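Local coordinates for protein DOA1 (Saccharomyces cerevisiae, PDB 3ODT) that probably binds ubiquitin through its WD40 beta-propeller domain and takes part in regulating the turnover of F-box proteins, at residues V32-R37 with R42-D47; S64-S69 with L73-G78; H197-S202 with I207-M212; R219-H224 with G237-C242; V248-K253 with S257-I262. One frame throughout, in Å; residues are numbered along the deposited sequence.

Contact 1. Residues V32-R37 with R42-D47; sequences VASVSR and RLWSKD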
# COMPACT_ATOMS: atom_id res chain seq x y z
N VAL A 32 1.72 5.50 -13.46
CA VAL A 32 1.23 5.19 -12.13
C VAL A 32 -0.25 4.83 -12.23
O VAL A 32 -0.96 5.23 -13.18
CB VAL A 32 1.45 6.33 -11.13
CG1 VAL A 32 2.94 6.76 -11.09
CG2 VAL A 32 0.57 7.52 -11.40
N ALA A 33 -0.74 4.10 -11.23
CA ALA A 33 -2.13 3.69 -11.21
C ALA A 33 -2.77 3.98 -9.86
O ALA A 33 -2.10 4.04 -8.82
CB ALA A 33 -2.27 2.23 -11.56
N SER A 34 -4.07 4.19 -9.89
CA SER A 34 -4.80 4.54 -8.67
C SER A 34 -6.18 3.92 -8.72
O SER A 34 -6.72 3.66 -9.78
CB SER A 34 -4.93 6.06 -8.56
OG SER A 34 -5.55 6.59 -9.72
N VAL A 35 -6.73 3.67 -7.52
CA VAL A 35 -8.09 3.18 -7.41
C VAL A 35 -8.82 4.01 -6.38
O VAL A 35 -8.21 4.66 -5.53
CB VAL A 35 -8.15 1.68 -7.06
CG1 VAL A 35 -7.41 0.80 -8.10
CG2 VAL A 35 -7.60 1.43 -5.67
N SER A 36 -10.14 4.00 -6.46
CA SER A 36 -10.93 4.98 -5.75
C SER A 36 -12.27 4.42 -5.33
O SER A 36 -12.76 3.45 -5.91
CB SER A 36 -11.13 6.18 -6.70
OG SER A 36 -12.12 7.07 -6.26
N ARG A 37 -12.89 5.05 -4.34
CA ARG A 37 -14.28 4.77 -4.02
C ARG A 37 -15.24 5.10 -5.17
O ARG A 37 -16.41 4.70 -5.12
CB ARG A 37 -14.66 5.50 -2.76
CG ARG A 37 -14.02 4.91 -1.52
CD ARG A 37 -14.17 5.88 -0.37
NE ARG A 37 -15.55 6.17 -0.02
CZ ARG A 37 -16.25 5.51 0.90
NH1 ARG A 37 -15.70 4.49 1.56
NH2 ARG A 37 -17.50 5.86 1.16
N ARG A 42 -7.53 3.93 -12.57
CA ARG A 42 -6.95 4.85 -13.54
C ARG A 42 -5.48 4.63 -13.70
O ARG A 42 -4.75 4.42 -12.73
CB ARG A 42 -7.25 6.28 -13.14
CG ARG A 42 -8.70 6.57 -13.26
CD ARG A 42 -9.05 7.94 -12.78
NE ARG A 42 -10.48 7.95 -12.46
CZ ARG A 42 -11.40 8.63 -13.10
NH1 ARG A 42 -11.11 9.38 -14.13
NH2 ARG A 42 -12.64 8.53 -12.67
N LEU A 43 -5.06 4.67 -14.96
CA LEU A 43 -3.67 4.59 -15.36
C LEU A 43 -3.28 5.97 -15.85
O LEU A 43 -3.93 6.54 -16.76
CB LEU A 43 -3.50 3.57 -16.48
CG LEU A 43 -2.09 3.46 -17.02
CD1 LEU A 43 -1.12 2.95 -15.96
CD2 LEU A 43 -2.09 2.54 -18.22
N TRP A 44 -2.22 6.50 -15.25
CA TRP A 44 -1.72 7.83 -15.57
C TRP A 44 -0.36 7.64 -16.23
O TRP A 44 0.51 6.94 -15.69
CB TRP A 44 -1.58 8.66 -14.28
CG TRP A 44 -2.80 8.67 -13.38
CD1 TRP A 44 -3.11 7.75 -12.41
CD2 TRP A 44 -3.82 9.68 -13.31
NE1 TRP A 44 -4.28 8.10 -11.79
CE2 TRP A 44 -4.72 9.29 -12.31
CE3 TRP A 44 -4.07 10.85 -14.02
CZ2 TRP A 44 -5.85 10.02 -12.01
CZ3 TRP A 44 -5.19 11.59 -13.71
CH2 TRP A 44 -6.08 11.17 -12.71
N SER A 45 -0.20 8.24 -17.41
CA SER A 45 1.02 8.16 -18.20
C SER A 45 1.61 9.50 -18.41
O SER A 45 0.89 10.46 -18.73
CB SER A 45 0.71 7.56 -19.57
OG SER A 45 0.07 6.33 -19.37
N LYS A 46 2.93 9.56 -18.28
CA LYS A 46 3.66 10.79 -18.50
C LYS A 46 4.30 10.81 -19.86
O LYS A 46 5.07 9.92 -20.21
CB LYS A 46 4.74 10.96 -17.44
CG LYS A 46 5.31 12.36 -17.44
CD LYS A 46 6.33 12.59 -16.37
CE LYS A 46 6.74 14.06 -16.38
NZ LYS A 46 7.57 14.44 -15.22
N ASP A 47 3.95 11.83 -20.63
CA ASP A 47 4.60 12.12 -21.91
C ASP A 47 5.44 13.36 -21.66
O ASP A 47 6.64 13.26 -21.41
CB ASP A 47 3.56 12.38 -23.00
CG ASP A 47 4.16 12.35 -24.39
OD1 ASP A 47 5.39 12.50 -24.51
OD2 ASP A 47 3.39 12.17 -25.36

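Contact 2. Residues S64-S69 with L73-G78; sequences SVCYDS and LLLFGG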
# COMPACT_ATOMS: atom_id res chain seq x y z
N SER A 64 -7.83 -1.19 -2.83
CA SER A 64 -6.48 -1.70 -2.94
C SER A 64 -6.10 -1.93 -4.42
O SER A 64 -6.95 -2.25 -5.27
CB SER A 64 -6.35 -2.99 -2.13
OG SER A 64 -7.29 -3.95 -2.55
N VAL A 65 -4.81 -1.79 -4.67
CA VAL A 65 -4.24 -2.01 -6.00
C VAL A 65 -2.80 -2.48 -5.84
O VAL A 65 -2.12 -2.13 -4.85
CB VAL A 65 -4.28 -0.69 -6.86
CG1 VAL A 65 -3.29 0.35 -6.32
CG2 VAL A 65 -4.05 -0.95 -8.35
N CYS A 66 -2.35 -3.28 -6.80
CA CYS A 66 -0.93 -3.60 -6.95
C CYS A 66 -0.68 -3.91 -8.42
O CYS A 66 -1.60 -3.89 -9.24
CB CYS A 66 -0.49 -4.75 -6.04
SG CYS A 66 -1.15 -6.37 -6.48
N TYR A 67 0.58 -4.18 -8.73
CA TYR A 67 0.99 -4.34 -10.12
C TYR A 67 1.82 -5.62 -10.26
O TYR A 67 2.83 -5.79 -9.57
CB TYR A 67 1.79 -3.13 -10.59
CG TYR A 67 2.31 -3.26 -12.01
CD1 TYR A 67 1.44 -3.46 -13.07
CD2 TYR A 67 3.68 -3.16 -12.29
CE1 TYR A 67 1.89 -3.58 -14.35
CE2 TYR A 67 4.13 -3.28 -13.58
CZ TYR A 67 3.23 -3.50 -14.61
OH TYR A 67 3.65 -3.63 -15.92
N ASP A 68 1.32 -6.53 -11.10
CA ASP A 68 2.02 -7.74 -11.48
C ASP A 68 2.85 -7.37 -12.70
O ASP A 68 2.34 -7.17 -13.81
CB ASP A 68 1.03 -8.87 -11.78
CG ASP A 68 1.70 -10.14 -12.35
OD1 ASP A 68 2.82 -10.07 -12.94
OD2 ASP A 68 1.08 -11.23 -12.24
N SER A 69 4.15 -7.23 -12.46
CA SER A 69 5.08 -6.72 -13.45
C SER A 69 5.48 -7.74 -14.53
O SER A 69 6.08 -7.37 -15.55
CB SER A 69 6.33 -6.22 -12.72
OG SER A 69 6.84 -7.20 -11.82
N LEU A 73 -0.29 -6.64 -15.33
CA LEU A 73 -1.65 -6.47 -14.91
C LEU A 73 -1.72 -5.61 -13.67
O LEU A 73 -0.97 -5.81 -12.72
CB LEU A 73 -2.32 -7.78 -14.56
CG LEU A 73 -2.52 -8.74 -15.72
CD1 LEU A 73 -3.03 -10.07 -15.18
CD2 LEU A 73 -3.47 -8.16 -16.74
N LEU A 74 -2.64 -4.66 -13.72
CA LEU A 74 -3.06 -3.96 -12.52
C LEU A 74 -4.09 -4.82 -11.79
O LEU A 74 -5.13 -5.15 -12.36
CB LEU A 74 -3.67 -2.61 -12.87
CG LEU A 74 -2.68 -1.59 -13.40
CD1 LEU A 74 -3.43 -0.43 -13.98
CD2 LEU A 74 -1.70 -1.12 -12.33
N LEU A 75 -3.79 -5.16 -10.55
CA LEU A 75 -4.69 -5.96 -9.72
C LEU A 75 -5.38 -5.04 -8.71
O LEU A 75 -4.73 -4.16 -8.13
CB LEU A 75 -3.95 -7.07 -8.98
CG LEU A 75 -3.06 -7.99 -9.81
CD1 LEU A 75 -2.46 -9.04 -8.92
CD2 LEU A 75 -3.86 -8.62 -10.87
N PHE A 76 -6.66 -5.23 -8.47
CA PHE A 76 -7.39 -4.29 -7.65
C PHE A 76 -8.56 -4.99 -6.95
O PHE A 76 -9.11 -5.99 -7.44
CB PHE A 76 -7.88 -3.10 -8.50
CG PHE A 76 -8.61 -3.50 -9.73
CD1 PHE A 76 -7.92 -3.76 -10.91
CD2 PHE A 76 -9.98 -3.63 -9.73
CE1 PHE A 76 -8.58 -4.16 -12.03
CE2 PHE A 76 -10.65 -3.99 -10.90
CZ PHE A 76 -9.94 -4.25 -12.04
N GLY A 77 -8.92 -4.48 -5.79
CA GLY A 77 -10.01 -5.06 -5.04
C GLY A 77 -10.64 -4.05 -4.10
O GLY A 77 -10.14 -2.94 -3.91
N GLY A 78 -11.76 -4.45 -3.54
CA GLY A 78 -12.47 -3.59 -2.61
C GLY A 78 -13.70 -4.25 -2.06
O GLY A 78 -13.71 -5.47 -1.76

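Contact 3. Residues H197-S202 with I207-M212; sequences HFISCS and IKLVDM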
# COMPACT_ATOMS: atom_id res chain seq x y z
N HIS A 197 13.65 -8.07 9.57
CA HIS A 197 13.13 -6.82 10.09
C HIS A 197 11.93 -6.35 9.28
O HIS A 197 11.89 -6.50 8.06
CB HIS A 197 14.21 -5.74 10.01
CG HIS A 197 15.47 -6.10 10.70
ND1 HIS A 197 16.45 -6.85 10.10
CD2 HIS A 197 15.90 -5.84 11.96
CE1 HIS A 197 17.43 -7.05 10.96
NE2 HIS A 197 17.13 -6.44 12.09
N PHE A 198 10.96 -5.75 9.98
CA PHE A 198 9.84 -5.09 9.34
C PHE A 198 9.53 -3.77 10.02
O PHE A 198 9.98 -3.53 11.14
CB PHE A 198 8.60 -6.02 9.28
CG PHE A 198 7.94 -6.29 10.62
CD1 PHE A 198 7.02 -5.39 11.16
CD2 PHE A 198 8.21 -7.46 11.32
CE1 PHE A 198 6.40 -5.65 12.39
CE2 PHE A 198 7.60 -7.71 12.57
CZ PHE A 198 6.69 -6.83 13.09
N ILE A 199 8.80 -2.90 9.32
CA ILE A 199 8.20 -1.73 9.94
C ILE A 199 6.70 -1.88 9.91
O ILE A 199 6.14 -2.44 8.96
CB ILE A 199 8.65 -0.41 9.31
CG1 ILE A 199 8.35 -0.38 7.83
CG2 ILE A 199 10.16 -0.25 9.49
CD1 ILE A 199 8.45 1.04 7.24
N SER A 200 6.03 -1.41 10.95
CA SER A 200 4.58 -1.43 11.00
C SER A 200 4.10 -0.04 11.39
O SER A 200 4.85 0.74 12.00
CB SER A 200 4.09 -2.43 12.04
OG SER A 200 4.69 -2.16 13.29
N CYS A 201 2.86 0.27 11.06
CA CYS A 201 2.23 1.49 11.51
C CYS A 201 0.80 1.21 11.94
O CYS A 201 0.22 0.16 11.60
CB CYS A 201 2.26 2.57 10.41
SG CYS A 201 1.21 2.23 8.98
N SER A 202 0.23 2.17 12.67
CA SER A 202 -0.96 1.89 13.42
C SER A 202 -1.87 3.11 13.63
O SER A 202 -1.46 4.27 13.46
CB SER A 202 -0.49 1.30 14.76
OG SER A 202 -1.49 1.22 15.77
N ILE A 207 4.90 4.56 13.98
CA ILE A 207 5.57 3.65 13.08
C ILE A 207 6.69 3.04 13.89
O ILE A 207 7.31 3.74 14.66
CB ILE A 207 6.18 4.40 11.89
CG1 ILE A 207 5.11 5.27 11.21
CG2 ILE A 207 6.85 3.42 10.94
CD1 ILE A 207 5.69 6.36 10.35
N LYS A 208 6.89 1.75 13.76
CA LYS A 208 7.93 1.05 14.51
C LYS A 208 8.72 0.07 13.63
O LYS A 208 8.16 -0.63 12.77
CB LYS A 208 7.30 0.30 15.69
CG LYS A 208 6.60 1.20 16.65
CD LYS A 208 6.21 0.53 17.97
CE LYS A 208 5.33 1.43 18.78
NZ LYS A 208 5.12 0.93 20.16
N LEU A 209 10.03 0.03 13.86
CA LEU A 209 10.94 -0.94 13.26
C LEU A 209 11.09 -2.08 14.25
O LEU A 209 11.38 -1.86 15.43
CB LEU A 209 12.29 -0.26 13.01
CG LEU A 209 13.39 -1.19 12.52
CD1 LEU A 209 13.09 -1.75 11.13
CD2 LEU A 209 14.68 -0.43 12.51
N VAL A 210 10.86 -3.30 13.79
CA VAL A 210 10.78 -4.47 14.64
C VAL A 210 11.72 -5.59 14.15
O VAL A 210 11.82 -5.87 12.95
CB VAL A 210 9.31 -5.01 14.64
CG1 VAL A 210 9.16 -6.19 15.60
CG2 VAL A 210 8.34 -3.89 15.04
N ASP A 211 12.39 -6.22 15.10
CA ASP A 211 13.21 -7.40 14.85
C ASP A 211 12.28 -8.62 14.71
O ASP A 211 11.53 -8.96 15.60
CB ASP A 211 14.20 -7.57 16.01
CG ASP A 211 15.17 -8.70 15.80
OD1 ASP A 211 14.76 -9.83 15.49
OD2 ASP A 211 16.38 -8.46 15.99
N MSE A 212 12.30 -9.25 13.56
CA MSE A 212 11.37 -10.33 13.34
C MSE A 212 11.63 -11.55 14.19
O MSE A 212 10.71 -12.31 14.48
CB MSE A 212 11.42 -10.78 11.91
CG MSE A 212 10.32 -11.72 11.68
SE MSE A 212 9.15 -10.91 10.65
CE MSE A 212 9.92 -11.55 9.25

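Contact 4. Residues R219-H224 with G237-C242; sequences RTYEGH and GDIVSC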
# COMPACT_ATOMS: atom_id res chain seq x y z
N ARG A 219 13.13 0.74 16.92
CA ARG A 219 13.01 2.17 16.76
C ARG A 219 11.56 2.52 16.63
O ARG A 219 10.79 1.77 16.03
CB ARG A 219 13.76 2.63 15.51
CG ARG A 219 13.89 4.17 15.36
CD ARG A 219 15.08 4.59 14.45
NE ARG A 219 16.36 4.17 15.02
CZ ARG A 219 17.07 3.12 14.59
NH1 ARG A 219 16.67 2.42 13.55
NH2 ARG A 219 18.21 2.77 15.19
N THR A 220 11.19 3.66 17.19
CA THR A 220 9.85 4.20 17.07
C THR A 220 9.95 5.58 16.38
O THR A 220 10.81 6.39 16.71
CB THR A 220 9.19 4.34 18.45
OG1 THR A 220 9.10 3.05 19.07
CG2 THR A 220 7.81 4.89 18.33
N TYR A 221 9.08 5.79 15.40
CA TYR A 221 9.05 7.04 14.64
C TYR A 221 7.78 7.78 14.99
O TYR A 221 6.68 7.40 14.56
CB TYR A 221 9.13 6.75 13.13
CG TYR A 221 10.24 5.77 12.75
CD1 TYR A 221 10.03 4.39 12.83
CD2 TYR A 221 11.48 6.21 12.28
CE1 TYR A 221 11.02 3.47 12.51
CE2 TYR A 221 12.49 5.30 11.96
CZ TYR A 221 12.24 3.94 12.06
OH TYR A 221 13.20 3.04 11.69
N GLU A 222 7.93 8.79 15.83
CA GLU A 222 6.83 9.53 16.43
C GLU A 222 6.62 10.88 15.77
O GLU A 222 7.57 11.62 15.53
CB GLU A 222 7.12 9.74 17.92
CG GLU A 222 6.04 10.47 18.70
CD GLU A 222 6.12 10.21 20.20
OE1 GLU A 222 7.22 9.83 20.68
OE2 GLU A 222 5.09 10.36 20.90
N GLY A 223 5.36 11.22 15.51
CA GLY A 223 5.05 12.56 15.02
C GLY A 223 3.67 12.67 14.38
O GLY A 223 3.03 13.70 14.49
N HIS A 224 3.19 11.63 13.70
CA HIS A 224 1.84 11.70 13.17
C HIS A 224 0.85 11.99 14.29
O HIS A 224 0.96 11.45 15.39
CB HIS A 224 1.43 10.42 12.47
CG HIS A 224 1.91 10.32 11.07
ND1 HIS A 224 1.36 11.08 10.06
CD2 HIS A 224 2.84 9.53 10.49
CE1 HIS A 224 1.96 10.77 8.92
NE2 HIS A 224 2.85 9.81 9.15
N GLY A 237 16.19 3.61 1.28
CA GLY A 237 15.87 3.02 2.57
C GLY A 237 15.04 3.87 3.53
O GLY A 237 14.57 3.34 4.55
N ASP A 238 14.85 5.15 3.22
CA ASP A 238 14.07 6.03 4.09
C ASP A 238 12.62 5.56 4.09
O ASP A 238 12.16 4.87 3.15
CB ASP A 238 14.06 7.47 3.60
CG ASP A 238 15.37 8.21 3.82
OD1 ASP A 238 16.27 7.69 4.52
OD2 ASP A 238 15.47 9.35 3.29
N ILE A 239 11.88 5.94 5.12
CA ILE A 239 10.49 5.56 5.23
C ILE A 239 9.62 6.72 4.75
O ILE A 239 9.87 7.87 5.11
CB ILE A 239 10.11 5.24 6.70
CG1 ILE A 239 11.01 4.15 7.28
CG2 ILE A 239 8.63 4.90 6.80
CD1 ILE A 239 10.89 4.03 8.80
N VAL A 240 8.62 6.41 3.93
CA VAL A 240 7.56 7.37 3.65
C VAL A 240 6.26 6.87 4.28
O VAL A 240 5.92 5.69 4.17
CB VAL A 240 7.37 7.62 2.15
CG1 VAL A 240 6.95 6.38 1.42
CG2 VAL A 240 6.34 8.70 1.96
N SER A 241 5.59 7.75 5.00
CA SER A 241 4.34 7.41 5.65
C SER A 241 3.29 8.46 5.35
O SER A 241 3.62 9.59 4.96
CB SER A 241 4.54 7.33 7.16
OG SER A 241 4.89 8.60 7.74
N CYS A 242 2.04 8.12 5.57
CA CYS A 242 0.95 9.07 5.45
C CYS A 242 -0.22 8.67 6.32
O CYS A 242 -0.36 7.50 6.71
CB CYS A 242 0.51 9.20 3.99
SG CYS A 242 -0.34 7.76 3.31

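Contact 5. Residues V248-K253 with S257-I262; sequences VRIWSK and SLKQVI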
# COMPACT_ATOMS: atom_id res chain seq x y z
N VAL A 248 2.06 13.63 4.63
CA VAL A 248 3.02 12.65 4.12
C VAL A 248 4.32 12.98 4.82
O VAL A 248 4.73 14.15 4.86
CB VAL A 248 3.20 12.76 2.59
CG1 VAL A 248 4.28 11.79 2.13
CG2 VAL A 248 1.87 12.46 1.89
N ARG A 249 4.99 11.98 5.38
CA ARG A 249 6.20 12.23 6.13
C ARG A 249 7.32 11.36 5.62
O ARG A 249 7.09 10.22 5.22
CB ARG A 249 5.98 12.03 7.62
CG ARG A 249 4.95 12.98 8.16
CD ARG A 249 4.75 12.84 9.64
NE ARG A 249 3.64 13.68 10.12
CZ ARG A 249 3.68 14.48 11.17
NH1 ARG A 249 4.79 14.66 11.87
NH2 ARG A 249 2.57 15.13 11.50
N ILE A 250 8.53 11.89 5.67
CA ILE A 250 9.70 11.15 5.23
C ILE A 250 10.64 11.04 6.42
O ILE A 250 10.92 12.06 7.05
CB ILE A 250 10.40 11.85 4.04
CG1 ILE A 250 9.46 11.88 2.82
CG2 ILE A 250 11.67 11.10 3.64
CD1 ILE A 250 8.90 13.22 2.54
N TRP A 251 11.11 9.83 6.72
CA TRP A 251 11.93 9.57 7.91
C TRP A 251 13.24 8.84 7.56
O TRP A 251 13.31 8.02 6.64
CB TRP A 251 11.19 8.65 8.88
CG TRP A 251 9.76 8.94 9.15
CD1 TRP A 251 8.72 8.65 8.33
CD2 TRP A 251 9.19 9.51 10.34
NE1 TRP A 251 7.52 9.00 8.93
CE2 TRP A 251 7.79 9.55 10.16
CE3 TRP A 251 9.73 10.02 11.52
CZ2 TRP A 251 6.92 10.06 11.13
CZ3 TRP A 251 8.86 10.53 12.49
CH2 TRP A 251 7.47 10.54 12.29
N SER A 252 14.27 9.11 8.35
CA SER A 252 15.44 8.27 8.34
C SER A 252 15.11 6.96 9.06
O SER A 252 14.81 6.96 10.24
CB SER A 252 16.59 8.94 9.06
OG SER A 252 17.60 7.98 9.32
N LYS A 253 15.17 5.85 8.34
CA LYS A 253 14.93 4.55 8.95
C LYS A 253 16.01 4.28 9.98
O LYS A 253 15.73 3.78 11.06
CB LYS A 253 14.89 3.47 7.88
CG LYS A 253 14.76 2.07 8.41
CD LYS A 253 16.10 1.45 8.56
CE LYS A 253 16.02 -0.06 8.59
NZ LYS A 253 17.32 -0.61 9.01
N SER A 257 15.24 10.39 12.34
CA SER A 257 15.01 11.79 12.00
C SER A 257 13.75 11.92 11.15
O SER A 257 13.51 11.12 10.24
CB SER A 257 16.18 12.38 11.20
OG SER A 257 17.35 12.50 11.97
N LEU A 258 12.98 12.96 11.42
CA LEU A 258 11.84 13.31 10.61
C LEU A 258 12.32 14.33 9.60
O LEU A 258 12.51 15.49 9.90
CB LEU A 258 10.75 13.89 11.49
CG LEU A 258 9.50 14.41 10.83
CD1 LEU A 258 8.91 13.43 9.80
CD2 LEU A 258 8.48 14.76 11.90
N LYS A 259 12.57 13.85 8.40
CA LYS A 259 13.26 14.65 7.38
C LYS A 259 12.35 15.71 6.74
O LYS A 259 12.82 16.80 6.38
CB LYS A 259 13.82 13.74 6.29
CG LYS A 259 14.88 12.73 6.78
CD LYS A 259 15.44 11.95 5.60
CE LYS A 259 16.60 11.08 5.94
NZ LYS A 259 17.38 10.83 4.70
N GLN A 260 11.07 15.37 6.56
CA GLN A 260 10.14 16.30 5.93
C GLN A 260 8.71 15.95 6.33
O GLN A 260 8.36 14.77 6.47
CB GLN A 260 10.27 16.30 4.40
CG GLN A 260 9.47 17.35 3.73
CD GLN A 260 9.71 17.39 2.24
OE1 GLN A 260 10.39 16.53 1.69
NE2 GLN A 260 9.12 18.37 1.57
N VAL A 261 7.91 16.99 6.50
CA VAL A 261 6.46 16.86 6.64
C VAL A 261 5.81 17.66 5.54
O VAL A 261 6.02 18.87 5.42
CB VAL A 261 5.97 17.38 7.99
CG1 VAL A 261 4.44 17.30 8.10
CG2 VAL A 261 6.65 16.64 9.12
N ILE A 262 5.02 16.96 4.74
CA ILE A 262 4.23 17.57 3.68
C ILE A 262 2.76 17.56 4.10
O ILE A 262 2.18 16.50 4.39
CB ILE A 262 4.36 16.78 2.36
CG1 ILE A 262 5.80 16.77 1.85
CG2 ILE A 262 3.48 17.36 1.27
CD1 ILE A 262 6.08 15.76 0.79

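Contact 1. Residues V32-R37 with R42-D47
Val32 pairs with Trp44 and Ser34 with Arg42 in two antiparallel strands whose short axes approach to 4.8 Å at 154°. Each pair exchanges two backbone hydrogen bonds. The shortest runs from Trp44 N to Val32 O, 2.7 Å. Between them lies the non-hydrogen-bonded pair Ala33 and Leu43, where Ala33 CA comes to 3.1 Å from Arg42 O. Val32, Ser34, Arg42 and Trp44 put their side chains on one face of the sheet. The indole of Trp44 reaches along that face to Ser34. Its CG lies anti to the carbonyl carbon (chi1 -50°), and this brings the NE1 edge over to the first strand. Trp44 NE1 donates to Ser34 OG at 2.9 Å. The bond is straight (179°), and the oxygen lies in the ring plane. Ser34 OG is also hydrogen-bonded to His17 NE2. A chain of histidine, serine and tryptophan is a hallmark of WD40 repeats, and here its serine-tryptophan link joins the two middle strands of a propeller blade. With a phenylalanine in place of Trp44, the buried hydroxyl of Ser34 would probably lose one of its two partners and be less firmly fixed in rotation. Val32 CG2 packs on Trp44 CB at 3.8 Å, the two side chains crossing at a slant. Arg42 touches Ser34 OG through its CB. Its extended chain then leads away to Thr40 OG1 and to a salt bridge with Asp38.

Contact 2. Residues S64-S69 with L73-G78
Leu75 O receives the backbone N-H of Cys66 at 2.9 Å and also meets Val65. Val65 CA lies 3.1 Å from this oxygen, in a CA-H...O contact. Val65 CG2 lies 3.3 Å from the same Leu75 O. Val65 CG1 takes the place between the backbone N and the carbonyl carbon (chi1 69°), leaving CG2 on the side of Leu75 O. The oxygen thus has one hydrogen bond and one CA-H...O contact, with the methyl packed alongside. Leu73 O takes Asp68 N and a CA-H...O contact from Tyr67 CA; Tyr67 CD1 lies obliquely near it at 3.4 Å. The pairs Ser64-Gly77, Cys66-Leu75 and Asp68-Leu73 each exchange two backbone bonds, which closes a regular antiparallel hairpin. Ser64, Cys66, Asp68, Leu73 and Leu75 point to one face. There Cys66 SG rests against Leu75 CB and CD1, 3.8 Å from each. Val65, Tyr67, Leu74 and Phe76 point to the other. On that side Leu74 CD2 approaches Tyr67 CD1 at 4.0 Å. The carboxylate of Asp68 turns to the hairpin bend, where OD1 takes the backbone N-H groups of Glu70 and Lys71. Ser64 OG bonds Val107 O. Strand 62-68 is an edge strand of this propeller blade, and strand 83-87 continues the sheet beyond 73-78. Strand 107-113 of one adjoining blade packs on the Ser64 and Cys66 face, while strand 31-36 of another packs on Val65, Leu74 and Phe76.

Contact 3. Residues H197-S202 with I207-M212
Phe198 and Val210 form a hydrogen-bonded antiparallel pair, and Ser200 and Lys208 form the next. Of these four backbone bonds the shortest is Val210 N to Phe198 O, 2.8 Å. The non-hydrogen-bonded pairs between and beside them bring CA-H groups to carbonyls, as where Ile199 CA lies 3.0 Å from Lys208 O. The aromatic contact is made by Phe198. Its CG sits between the backbone N and the carbonyl carbon (chi1 71°), and the ring then lies beside Val210, pointing the same way. Val210 CB stands over one ring face, 3.8 Å from the centroid of the Phe198 ring. Both of its methyls also touch the ring atoms. In the conformer considered, selenomethionine Met212 brings SE to the ring edge, near Phe198 CD2; a second conformer makes this Met-aromatic contact less certain. The aliphatic contacts lie on the opposite face of the sheet. Ile199 CG2 meets Leu209 CD1 at 3.7 Å, and Cys201 CB meets Ile207 CG1 at 4.0 Å. The polar groups mostly look elsewhere. His197 ND1 bonds Asp194, and Lys208 NZ bonds Ile182 O. Ser200 OG is buried with no partner in the model. The hairpin supplies the two middle strands of a WD40 blade. Ser200 holds the place of the serine that binds tryptophan in a complete repeat, but Val210 stands where that tryptophan would be.

Contact 4. Residues R219-H224 with G237-C242
Tyr221 presents a ring face to the end of Ile239, and His224 presents a ring edge to Ser241. The two segments are not paired as strands: the CA atoms of Tyr221 and Ile239 are 9.6 Å apart, and side chains bridge the gap. Ile239 comes in at about a right angle to the tyrosine. Its chain is extended (chi2 167°), which carries the terminal methyl out to the ring. CD1 of Ile239 lies 3.7 Å from the centroid of the Tyr221 ring and only 18° off its normal, a CH-pi contact. The nearest ring atom is Tyr221 CZ, 3.5 Å from Ile239 CD1. On the opposite face of the ring lies CG of Arg219. The ring is thus held between two aliphatic groups, and Tyr221 OH is tied to Lys253 O. Further along, His224 NE2 and Ser241 OG are hydrogen-bonded at 2.8 Å, with an angle of 159°. The serine oxygen lies in the imidazole plane, and the bond therefore uses the ring edge. Beside it His224 CE1 comes to 4.0 Å from Cys242 CA. On its other side the histidine makes a weak bond from ND1 to Asp245 OD2. Ser241 OG also bonds Trp251 NE1, and two groups therefore fix the buried hydroxyl. Strand 217-222 is the edge strand of one blade, and strand 239-243 belongs to the next. Gly223 and His224 match the Gly-His signature of WD40 repeats. With Asp245, Ser241 and Trp251, His224 completes the Asp-His-Ser-Trp hydrogen-bond tetrad characteristic of that family.

Contact 5. Residues V248-K253 with S257-I262
A classic beta bulge marks this outer hairpin of a WD40 propeller blade: Lys259 and Gln260 both face Ile250. Ile250 O takes Lys259 N at 2.8 Å and, weakly, Gln260 N at 3.3 Å. Regular antiparallel pairing of Val248 with Ile262 lies to one side, and the bond from Ser252 N to Ser257 O to the other. The bulge moves the register by one residue, which sets Leu258 against Trp251. Leu258 CG is anti to the backbone N (chi1 176°), and CD1 stands over the six-membered ring of the indole. This methyl of Leu258 lies 3.8 Å from the centroid of that ring of Trp251, 5° off the normal. Trp251 NE1 bonds Ser241 OG. Were Trp251 an alanine, Ser241 OG would probably lack its indole partner and Leu258 the ring face it rests on. On the other face of the sheet Ile250 CD1 lies beside Gln260 OE1, itself bonded to Tyr8 N. Arg249 runs out extended beside Val261. Its polar end binds Thr247 through NE and Asp245 through NH2. Val261 lies over one face of the guanidinium, and at its edge Leu258 CD2 sits 3.7 Å from Arg249 NH1.

In the fold
Contacts 1 to 4 are largely buried, whereas contact 5 lies further out and is partly exposed. Contact 2 lies nearest the chain centre, and the side chains meeting across it are mainly apolar. Contacts 1 and 2 belong to adjoining blades and touch through Ala33, Val35 and Leu74. Contacts 3 and 4 share one sheet, where strands 206-211 and 217-222 are neighbours. Contacts 4 and 5 share the next, through strands 239-243 and 247-251. Contacts 1, 2, 3 and 5 are hairpins, but contact 4 joins two blades through side chains, without strand pairing. Polar networks mark contacts 1 and 4, the latter continuing to Trp251 of contact 5, while contact 3 has an aromatic-aliphatic pair at the equivalent place.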